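Local structure of salicylaldehyde dehydrogenase NahF (Pseudomonas putida, 4JZ6) at residues Gly209-Ala212 and Gly213-Asn216; Thr247-Gly250 and Ser251-Gln255; Leu307-Glu311 and Lys312-Glu316; Arg431-Asn434 and Arg435-Val439. The protein binds salicylaldehyde and probably oxidises it to salicylate with NAD+ as electron acceptor, a step in naphthalene degradation. All coordinates share one frame; numbering follows the deposited sequence.

Contact 1 (Gly209-Ala212 and Gly213-Asn216)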
# COMPACT_ATOMS: atom_id res chain seq x y z
N GLY A 209 10.55 -27.81 10.59
CA GLY A 209 11.52 -27.41 11.60
C GLY A 209 11.64 -25.92 11.84
O GLY A 209 12.68 -25.46 12.32
N LEU A 210 10.60 -25.17 11.51
CA LEU A 210 10.59 -23.73 11.76
C LEU A 210 10.72 -23.45 13.25
O LEU A 210 10.10 -24.11 14.07
CB LEU A 210 9.30 -23.09 11.23
CG LEU A 210 9.31 -22.52 9.81
CD1 LEU A 210 10.40 -21.46 9.68
CD2 LEU A 210 9.48 -23.60 8.75
N PRO A 211 11.56 -22.46 13.60
CA PRO A 211 11.76 -22.07 15.00
C PRO A 211 10.45 -21.72 15.70
O PRO A 211 9.50 -21.28 15.06
CB PRO A 211 12.66 -20.83 14.88
CG PRO A 211 13.41 -21.04 13.60
CD PRO A 211 12.45 -21.73 12.67
N ALA A 212 10.41 -21.94 17.01
CA ALA A 212 9.19 -21.69 17.77
C ALA A 212 8.77 -20.23 17.69
O ALA A 212 9.60 -19.33 17.87
CB ALA A 212 9.37 -22.13 19.22
N GLY A 213 7.49 -20.00 17.43
CA GLY A 213 6.93 -18.66 17.46
C GLY A 213 7.02 -17.95 16.13
O GLY A 213 6.55 -16.82 15.99
N VAL A 214 7.64 -18.59 15.15
CA VAL A 214 7.74 -17.99 13.83
C VAL A 214 6.39 -18.07 13.12
O VAL A 214 6.00 -17.14 12.41
CB VAL A 214 8.86 -18.64 13.00
CG1 VAL A 214 8.95 -17.97 11.65
CG2 VAL A 214 10.19 -18.50 13.72
N LEU A 215 5.68 -19.17 13.31
CA LEU A 215 4.31 -19.30 12.83
C LEU A 215 3.36 -19.66 13.96
O LEU A 215 3.56 -20.64 14.67
CB LEU A 215 4.20 -20.36 11.73
CG LEU A 215 2.79 -20.64 11.21
CD1 LEU A 215 2.21 -19.42 10.51
CD2 LEU A 215 2.78 -21.84 10.28
N ASN A 216 2.32 -18.85 14.13
CA ASN A 216 1.34 -19.07 15.18
C ASN A 216 -0.07 -19.09 14.59
O ASN A 216 -0.43 -18.22 13.80
CB ASN A 216 1.47 -17.99 16.26
CG ASN A 216 2.87 -17.93 16.86
OD1 ASN A 216 3.15 -18.56 17.87
ND2 ASN A 216 3.76 -17.17 16.22
O HOH W 1 7.03 -22.05 14.23

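Contact 2 (Thr247-Gly250 and Ser251-Gln255)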
# COMPACT_ATOMS: atom_id res chain seq x y z
N THR A 247 -14.92 -8.21 -0.15
CA THR A 247 -14.76 -6.76 -0.19
C THR A 247 -15.42 -6.12 1.02
O THR A 247 -14.83 -5.26 1.68
CB THR A 247 -15.38 -6.19 -1.47
OG1 THR A 247 -14.79 -6.83 -2.61
CG2 THR A 247 -15.15 -4.69 -1.56
N ARG A 248 -16.65 -6.54 1.28
CA ARG A 248 -17.43 -6.17 2.47
C ARG A 248 -16.55 -6.14 3.73
O ARG A 248 -16.43 -5.10 4.39
CB ARG A 248 -18.60 -7.16 2.62
CG ARG A 248 -19.40 -7.10 3.92
CD ARG A 248 -20.34 -8.32 4.03
NE ARG A 248 -19.69 -9.55 4.52
CZ ARG A 248 -19.59 -10.68 3.82
NH1 ARG A 248 -18.98 -11.75 4.34
NH2 ARG A 248 -20.09 -10.75 2.59
N VAL A 249 -15.91 -7.26 4.04
CA VAL A 249 -15.08 -7.36 5.23
C VAL A 249 -13.74 -6.64 5.07
O VAL A 249 -13.22 -6.05 6.03
CB VAL A 249 -14.85 -8.84 5.62
CG1 VAL A 249 -14.09 -8.93 6.92
CG2 VAL A 249 -16.18 -9.56 5.74
N GLY A 250 -13.20 -6.68 3.86
CA GLY A 250 -11.92 -6.07 3.55
C GLY A 250 -11.87 -4.59 3.88
O GLY A 250 -10.89 -4.10 4.46
N SER A 251 -12.93 -3.87 3.52
CA SER A 251 -13.04 -2.45 3.84
C SER A 251 -12.97 -2.23 5.35
O SER A 251 -12.23 -1.37 5.84
CB SER A 251 -14.33 -1.86 3.28
OG SER A 251 -14.49 -0.52 3.70
N ILE A 252 -13.75 -3.02 6.09
CA ILE A 252 -13.77 -2.95 7.54
C ILE A 252 -12.39 -3.20 8.15
O ILE A 252 -11.97 -2.46 9.04
CB ILE A 252 -14.81 -3.92 8.11
CG1 ILE A 252 -16.19 -3.58 7.56
CG2 ILE A 252 -14.82 -3.87 9.62
CD1 ILE A 252 -17.28 -4.51 8.03
N ILE A 253 -11.69 -4.22 7.66
CA ILE A 253 -10.31 -4.48 8.09
C ILE A 253 -9.41 -3.27 7.84
O ILE A 253 -8.67 -2.84 8.72
CB ILE A 253 -9.72 -5.76 7.41
CG1 ILE A 253 -9.73 -6.94 8.38
CG2 ILE A 253 -8.29 -5.55 6.98
CD1 ILE A 253 -11.07 -7.57 8.56
N ALA A 254 -9.51 -2.71 6.64
CA ALA A 254 -8.65 -1.59 6.25
C ALA A 254 -8.97 -0.35 7.07
O ALA A 254 -8.07 0.39 7.45
CB ALA A 254 -8.80 -1.30 4.76
N GLN A 255 -10.25 -0.14 7.35
CA GLN A 255 -10.67 0.96 8.21
C GLN A 255 -10.05 0.86 9.60
O GLN A 255 -9.67 1.88 10.19
CB GLN A 255 -12.20 1.02 8.30
CG GLN A 255 -12.86 1.42 7.00
CD GLN A 255 -14.37 1.42 7.09
OE1 GLN A 255 -15.04 0.61 6.44
NE2 GLN A 255 -14.93 2.35 7.86

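Contact 3 (Leu307-Glu311 and Lys312-Glu316)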
# COMPACT_ATOMS: atom_id res chain seq x y z
N LEU A 307 -19.57 -13.80 -18.81
CA LEU A 307 -19.17 -14.13 -20.16
C LEU A 307 -19.64 -12.99 -21.06
O LEU A 307 -20.81 -12.98 -21.48
CB LEU A 307 -19.82 -15.44 -20.61
CG LEU A 307 -19.38 -16.80 -20.05
CD1 LEU A 307 -17.88 -17.00 -20.23
CD2 LEU A 307 -19.77 -16.99 -18.59
N VAL A 308 -18.77 -12.03 -21.35
CA VAL A 308 -19.15 -10.96 -22.28
C VAL A 308 -18.87 -11.38 -23.73
O VAL A 308 -17.72 -11.53 -24.15
CB VAL A 308 -18.60 -9.53 -21.90
CG1 VAL A 308 -18.74 -9.30 -20.41
CG2 VAL A 308 -17.17 -9.35 -22.30
N VAL A 309 -19.95 -11.63 -24.47
CA VAL A 309 -19.83 -12.21 -25.81
C VAL A 309 -20.42 -11.30 -26.88
O VAL A 309 -21.43 -10.63 -26.66
CB VAL A 309 -20.51 -13.59 -25.87
CG1 VAL A 309 -19.85 -14.55 -24.91
CG2 VAL A 309 -21.97 -13.47 -25.54
N ASP A 310 -19.79 -11.27 -28.04
CA ASP A 310 -20.29 -10.46 -29.14
C ASP A 310 -21.58 -11.08 -29.66
O ASP A 310 -21.68 -12.30 -29.82
CB ASP A 310 -19.26 -10.35 -30.25
CG ASP A 310 -19.52 -9.18 -31.17
OD1 ASP A 310 -20.26 -9.34 -32.15
OD2 ASP A 310 -18.98 -8.08 -30.90
N GLU A 311 -22.57 -10.23 -29.92
CA GLU A 311 -23.88 -10.68 -30.38
C GLU A 311 -23.80 -11.58 -31.61
O GLU A 311 -24.57 -12.53 -31.73
CB GLU A 311 -24.79 -9.49 -30.67
CG GLU A 311 -25.70 -9.08 -29.52
CD GLU A 311 -26.83 -10.07 -29.27
OE1 GLU A 311 -27.48 -9.96 -28.20
OE2 GLU A 311 -27.09 -10.94 -30.13
N LYS A 312 -22.86 -11.27 -32.51
CA LYS A 312 -22.73 -12.03 -33.76
C LYS A 312 -22.46 -13.50 -33.49
O LYS A 312 -22.68 -14.36 -34.35
CB LYS A 312 -21.59 -11.46 -34.62
CG LYS A 312 -21.74 -10.01 -35.03
CD LYS A 312 -20.68 -9.63 -36.06
CE LYS A 312 -20.38 -8.14 -36.03
NZ LYS A 312 -19.82 -7.71 -34.71
N ILE A 313 -21.99 -13.79 -32.29
CA ILE A 313 -21.43 -15.09 -31.98
C ILE A 313 -22.15 -15.72 -30.78
O ILE A 313 -22.13 -16.94 -30.59
CB ILE A 313 -19.89 -14.96 -31.78
CG1 ILE A 313 -19.16 -16.06 -32.55
CG2 ILE A 313 -19.50 -14.87 -30.30
CD1 ILE A 313 -19.62 -16.16 -33.98
N ALA A 314 -22.84 -14.87 -30.01
CA ALA A 314 -23.46 -15.24 -28.74
C ALA A 314 -24.33 -16.50 -28.76
O ALA A 314 -24.10 -17.42 -27.97
CB ALA A 314 -24.27 -14.07 -28.20
N ASP A 315 -25.33 -16.53 -29.63
CA ASP A 315 -26.25 -17.66 -29.71
C ASP A 315 -25.53 -18.99 -29.89
O ASP A 315 -25.87 -19.98 -29.25
CB ASP A 315 -27.26 -17.47 -30.85
CG ASP A 315 -28.38 -16.50 -30.48
OD1 ASP A 315 -28.69 -16.38 -29.28
OD2 ASP A 315 -28.95 -15.89 -31.40
N GLU A 316 -24.52 -19.00 -30.76
CA GLU A 316 -23.77 -20.22 -31.03
C GLU A 316 -22.93 -20.59 -29.82
O GLU A 316 -22.93 -21.75 -29.38
CB GLU A 316 -22.88 -20.05 -32.25
CG GLU A 316 -22.03 -21.26 -32.58
CD GLU A 316 -21.04 -20.98 -33.70
OE1 GLU A 316 -21.12 -19.90 -34.33
OE2 GLU A 316 -20.17 -21.84 -33.95
O HOH W 2 -25.87 -14.83 -31.96

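Contact 4 (Arg431-Asn434 and Arg435-Val439). With SO4 (sulfate ion), chain E.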
# COMPACT_ATOMS: atom_id res chain seq x y z
N ARG A 431 -9.31 -14.60 -32.34
CA ARG A 431 -8.31 -15.13 -33.26
C ARG A 431 -7.28 -14.08 -33.71
O ARG A 431 -6.13 -14.42 -33.95
CB ARG A 431 -8.97 -15.81 -34.46
CG ARG A 431 -9.52 -17.19 -34.14
CD ARG A 431 -10.03 -17.89 -35.38
NE ARG A 431 -10.11 -19.34 -35.17
CZ ARG A 431 -11.23 -19.99 -34.89
NH1 ARG A 431 -12.39 -19.34 -34.81
NH2 ARG A 431 -11.20 -21.31 -34.70
N ASP A 432 -7.71 -12.82 -33.83
CA ASP A 432 -6.80 -11.69 -34.04
C ASP A 432 -6.25 -11.29 -32.68
O ASP A 432 -6.95 -10.68 -31.87
CB ASP A 432 -7.54 -10.51 -34.70
CG ASP A 432 -6.66 -9.28 -34.91
OD1 ASP A 432 -5.53 -9.17 -34.37
OD2 ASP A 432 -7.13 -8.37 -35.63
N ILE A 433 -4.99 -11.65 -32.44
CA ILE A 433 -4.37 -11.37 -31.16
C ILE A 433 -4.04 -9.87 -31.00
O ILE A 433 -4.11 -9.34 -29.88
CB ILE A 433 -3.14 -12.28 -30.92
CG1 ILE A 433 -3.60 -13.65 -30.39
CG2 ILE A 433 -2.19 -11.67 -29.91
CD1 ILE A 433 -3.54 -14.76 -31.39
N ASN A 434 -3.72 -9.20 -32.10
CA ASN A 434 -3.50 -7.76 -32.05
C ASN A 434 -4.70 -7.08 -31.43
O ASN A 434 -4.57 -6.26 -30.52
CB ASN A 434 -3.23 -7.18 -33.44
CG ASN A 434 -1.78 -7.30 -33.85
OD1 ASN A 434 -0.93 -7.64 -33.04
ND2 ASN A 434 -1.50 -7.01 -35.11
N ARG A 435 -5.89 -7.44 -31.92
CA ARG A 435 -7.11 -6.92 -31.34
C ARG A 435 -7.29 -7.35 -29.88
O ARG A 435 -7.48 -6.50 -29.00
CB ARG A 435 -8.33 -7.33 -32.14
CG ARG A 435 -9.61 -6.95 -31.43
CD ARG A 435 -10.76 -6.83 -32.39
NE ARG A 435 -11.46 -8.10 -32.56
CZ ARG A 435 -12.59 -8.23 -33.25
NH1 ARG A 435 -13.13 -7.17 -33.83
NH2 ARG A 435 -13.18 -9.41 -33.37
N ALA A 436 -7.23 -8.65 -29.63
CA ALA A 436 -7.39 -9.18 -28.28
C ALA A 436 -6.47 -8.44 -27.29
O ALA A 436 -6.86 -8.16 -26.16
CB ALA A 436 -7.11 -10.67 -28.25
N LEU A 437 -5.28 -8.09 -27.76
CA LEU A 437 -4.32 -7.34 -26.96
C LEU A 437 -4.80 -5.92 -26.65
O LEU A 437 -4.62 -5.44 -25.53
CB LEU A 437 -2.95 -7.29 -27.66
CG LEU A 437 -2.05 -8.52 -27.43
CD1 LEU A 437 -0.90 -8.53 -28.42
CD2 LEU A 437 -1.53 -8.53 -26.01
N ARG A 438 -5.41 -5.26 -27.64
CA ARG A 438 -5.97 -3.92 -27.44
C ARG A 438 -6.94 -3.90 -26.27
O ARG A 438 -6.79 -3.11 -25.34
CB ARG A 438 -6.72 -3.45 -28.69
CG ARG A 438 -5.86 -3.15 -29.89
CD ARG A 438 -6.70 -2.44 -30.94
NE ARG A 438 -6.54 -3.04 -32.26
CZ ARG A 438 -7.51 -3.67 -32.91
NH1 ARG A 438 -8.71 -3.78 -32.38
NH2 ARG A 438 -7.27 -4.19 -34.11
N VAL A 439 -7.93 -4.79 -26.32
CA VAL A 439 -8.87 -4.89 -25.22
C VAL A 439 -8.16 -5.38 -23.96
O VAL A 439 -8.36 -4.84 -22.87
CB VAL A 439 -10.12 -5.75 -25.58
CG1 VAL A 439 -10.01 -6.27 -26.99
CG2 VAL A 439 -10.33 -6.89 -24.59
S SO4 E . -14.79 -22.30 -34.00
O1 SO4 E . -16.04 -22.18 -34.74
O2 SO4 E . -13.70 -22.49 -34.94
O3 SO4 E . -14.58 -21.07 -33.24
O4 SO4 E . -14.84 -23.44 -33.08
O HOH W 3 -9.65 -10.50 -31.74

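Contact 1 (Gly209-Ala212 and Gly213-Asn216)
A type II beta turn from Pro-211 to Val-214 brings these two residues together just ahead of strand 215-218. Val-214 N donates to Pro-211 O at 3.3 Å with an N-H...O angle of 157°, and the donor stands above the carbonyl plane, 36° out of it. Gly-213, at position i+2 of the turn with positive phi, takes a conformation in which a CB would collide with Ala-212 O. The turn is also closed by apolar contact: with CG1 of Val-214 anti to its own N (chi1 -179°), CG2 is left beside that nitrogen and reaches Pro-211 CB at 3.6 Å, the two side chains meeting at a slant.

This is the link between helix 195-208, which ends at Gly-209 in a Schellman motif, and the edge strand of the six-stranded sheet, where Val-214 and Asn-216 take up backbone hydrogen bonds with Val-186. Leu-210 CD1 approaches Val-214 CG1 at 4.3 Å, and Trp-73 and Leu-180 pack on both residues. A water donates to Pro-211 O at 2.7 Å and accepts a weak bond from Leu-215 N. Asn-216 ND2 makes a weak bond to Gly-213 O at 2.8 Å, while Asn-216 OD1 accepts from Asn-25 N.

Contact 2 (Thr247-Gly250 and Ser251-Gln255)
Ser-251 sits one turn after Thr-247 in helix 247-259, and its N donates to Thr-247 O at 3.0 Å, with an N-H...O angle of 167°. Its hydroxyl, by contrast, is directed out of the turn: OG lies anti to the backbone N (chi1 175°) and hydrogen-bonds to Ala-258 O of the second subunit. Next, Ile-252 runs its CG1 back beside the preceding turn, 3.5 Å from Arg-248 O. Ile-253 joins the turns through backbone and side chain alike. Ile-253 N reaches Val-249 O at 2.9 Å, nearly in line with the C=O bond, and Ile-253 CD1 meets Val-249 CG1 at 3.7 Å, the two branched chains slanting across each other; Phe-243 of strand 240-244 packs against both. Ala-254 N donates to Gly-250 O at 2.9 Å from 22° out of the carbonyl plane, and Ala-254 CB rests 3.5 Å from that same oxygen. The face carrying Ala-254 and Gln-255 packs on Ala-258 of the second subunit. Three i to i+4 bonds, from Ser-251, Ile-253 and Ala-254, mark the turns as alpha-helical, in the helix of a beta-alpha-beta unit between parallel strands 240-244 and 264-267. The helix opens within the GSTxxG sequence of aldehyde dehydrogenases, whose last glycine is Gly-250, and its contacts with the other copy are those of the dimer interface in this family.

Contact 3 (Leu307-Glu311 and Lys312-Glu316)
The chain passes from strand to helix after Asp-310, the short axes of strand 307-310 and helix 312-316 making an angle of 118° and approaching to 6.0 Å. Ile-313 N donates to Asp-310 O at 2.9 Å, from well above the carbonyl plane, and Ala-314 N adds a weak bond to the same oxygen. Asp-310 is the N-cap: its OD1 accepts from Lys-312 N at 3.3 Å on the anti side and from Lys-312 NZ at 3.1 Å on the syn side, the second being a salt bridge. The two donors come from opposite faces of the carboxylate. Lys-312 lies alongside Asp-310, and a bend at its last torsion (chi4 62°) folds the ammonium back onto the cap. Asp-310 OD2 is taken by Gly-409 N, which would further fix the carboxylate. A water joins Glu-311 O, at 2.7 Å, to Asp-315 N.

On the apolar side, Val-309 CG2 touches Ala-314 CB at 3.6 Å. Strand 306-310 runs between strands 401-407 and 273-276; Val-309 packs on Val-404 and Val-276 of these neighbours, while Ile-313 turns to Ile-282 of helix 282-294 and Asp-315 forms a salt bridge with Arg-406.

Contact 4 (Arg431-Asn434 and Arg435-Val439)
Asp-432 and Arg-435 cross at about a right angle at the start of helix 433-442, though their carboxylate and guanidinium planes are only 16° apart. Asp-432 is the N-cap: with CG anti to its own N (chi1 178°), OD1 accepts from Arg-435 N at 3.0 Å, met from above the carboxylate plane, 70° out of it. The bond uses the backbone N; the Arg-435 side chain, bent at chi3, takes its NH2 to a salt bridge with Asp-278. A water connects the two residues by another path, donating to Asp-432 O at 2.7 Å and accepting from Arg-435 NE at 3.1 Å.

Arg-438 folds back over the helix, so that Arg-435 CA stands 3.6 Å above the plane of the Arg-438 guanidinium, over its centre. Asp-432 OD2 is 4.4 Å from Arg-438 NH2, well out of the guanidinium plane, consistent with a long-range attraction of charges only, no N-H being aimed at the oxygen; NH1 makes its salt bridge with Glu-410. Opposite in character, Ile-433 CG2 slants across Leu-437 CD1 at 3.7 Å, and Phe-494 and Leu-489 of the second subunit pack on this pair.

Arg-431 extends away from the helix and presents its guanidinium edge to a sulfate, with NH2 donating to O2 at 2.8 Å and NH1 to O3. Ile-282 N, Asn-283 N and Arg-320 NH1 also hydrogen-bond to this ion, probably acquired from the crystallisation liquor. The cap would place negative charge at the positive end of the helix, and the gathered donors make a site suited to an anion.

The contacts follow one another along the chain, and split between two sheets. Contacts 1 and 2, with centres about 29 Å apart, belong to the six-stranded sheet: contact 1 enters its outer strand 215-218, and contact 2 lies on the helix joining strands 240-244 and 264-267. Contacts 3 and 4 belong to the seven-stranded sheet, where one leaves strand 306-310 and the other leads from strand 425-429 toward 447-450. Their centres are about 17 Å apart, and both reach Asp-278, through a salt bridge from Arg-435 and a weak, long ion pair from Lys-312. Contacts 1 and 3 lie about 53 Å apart between centres. Contacts 2 and 4 both meet the second subunit, so dimer packing involves both sheet regions.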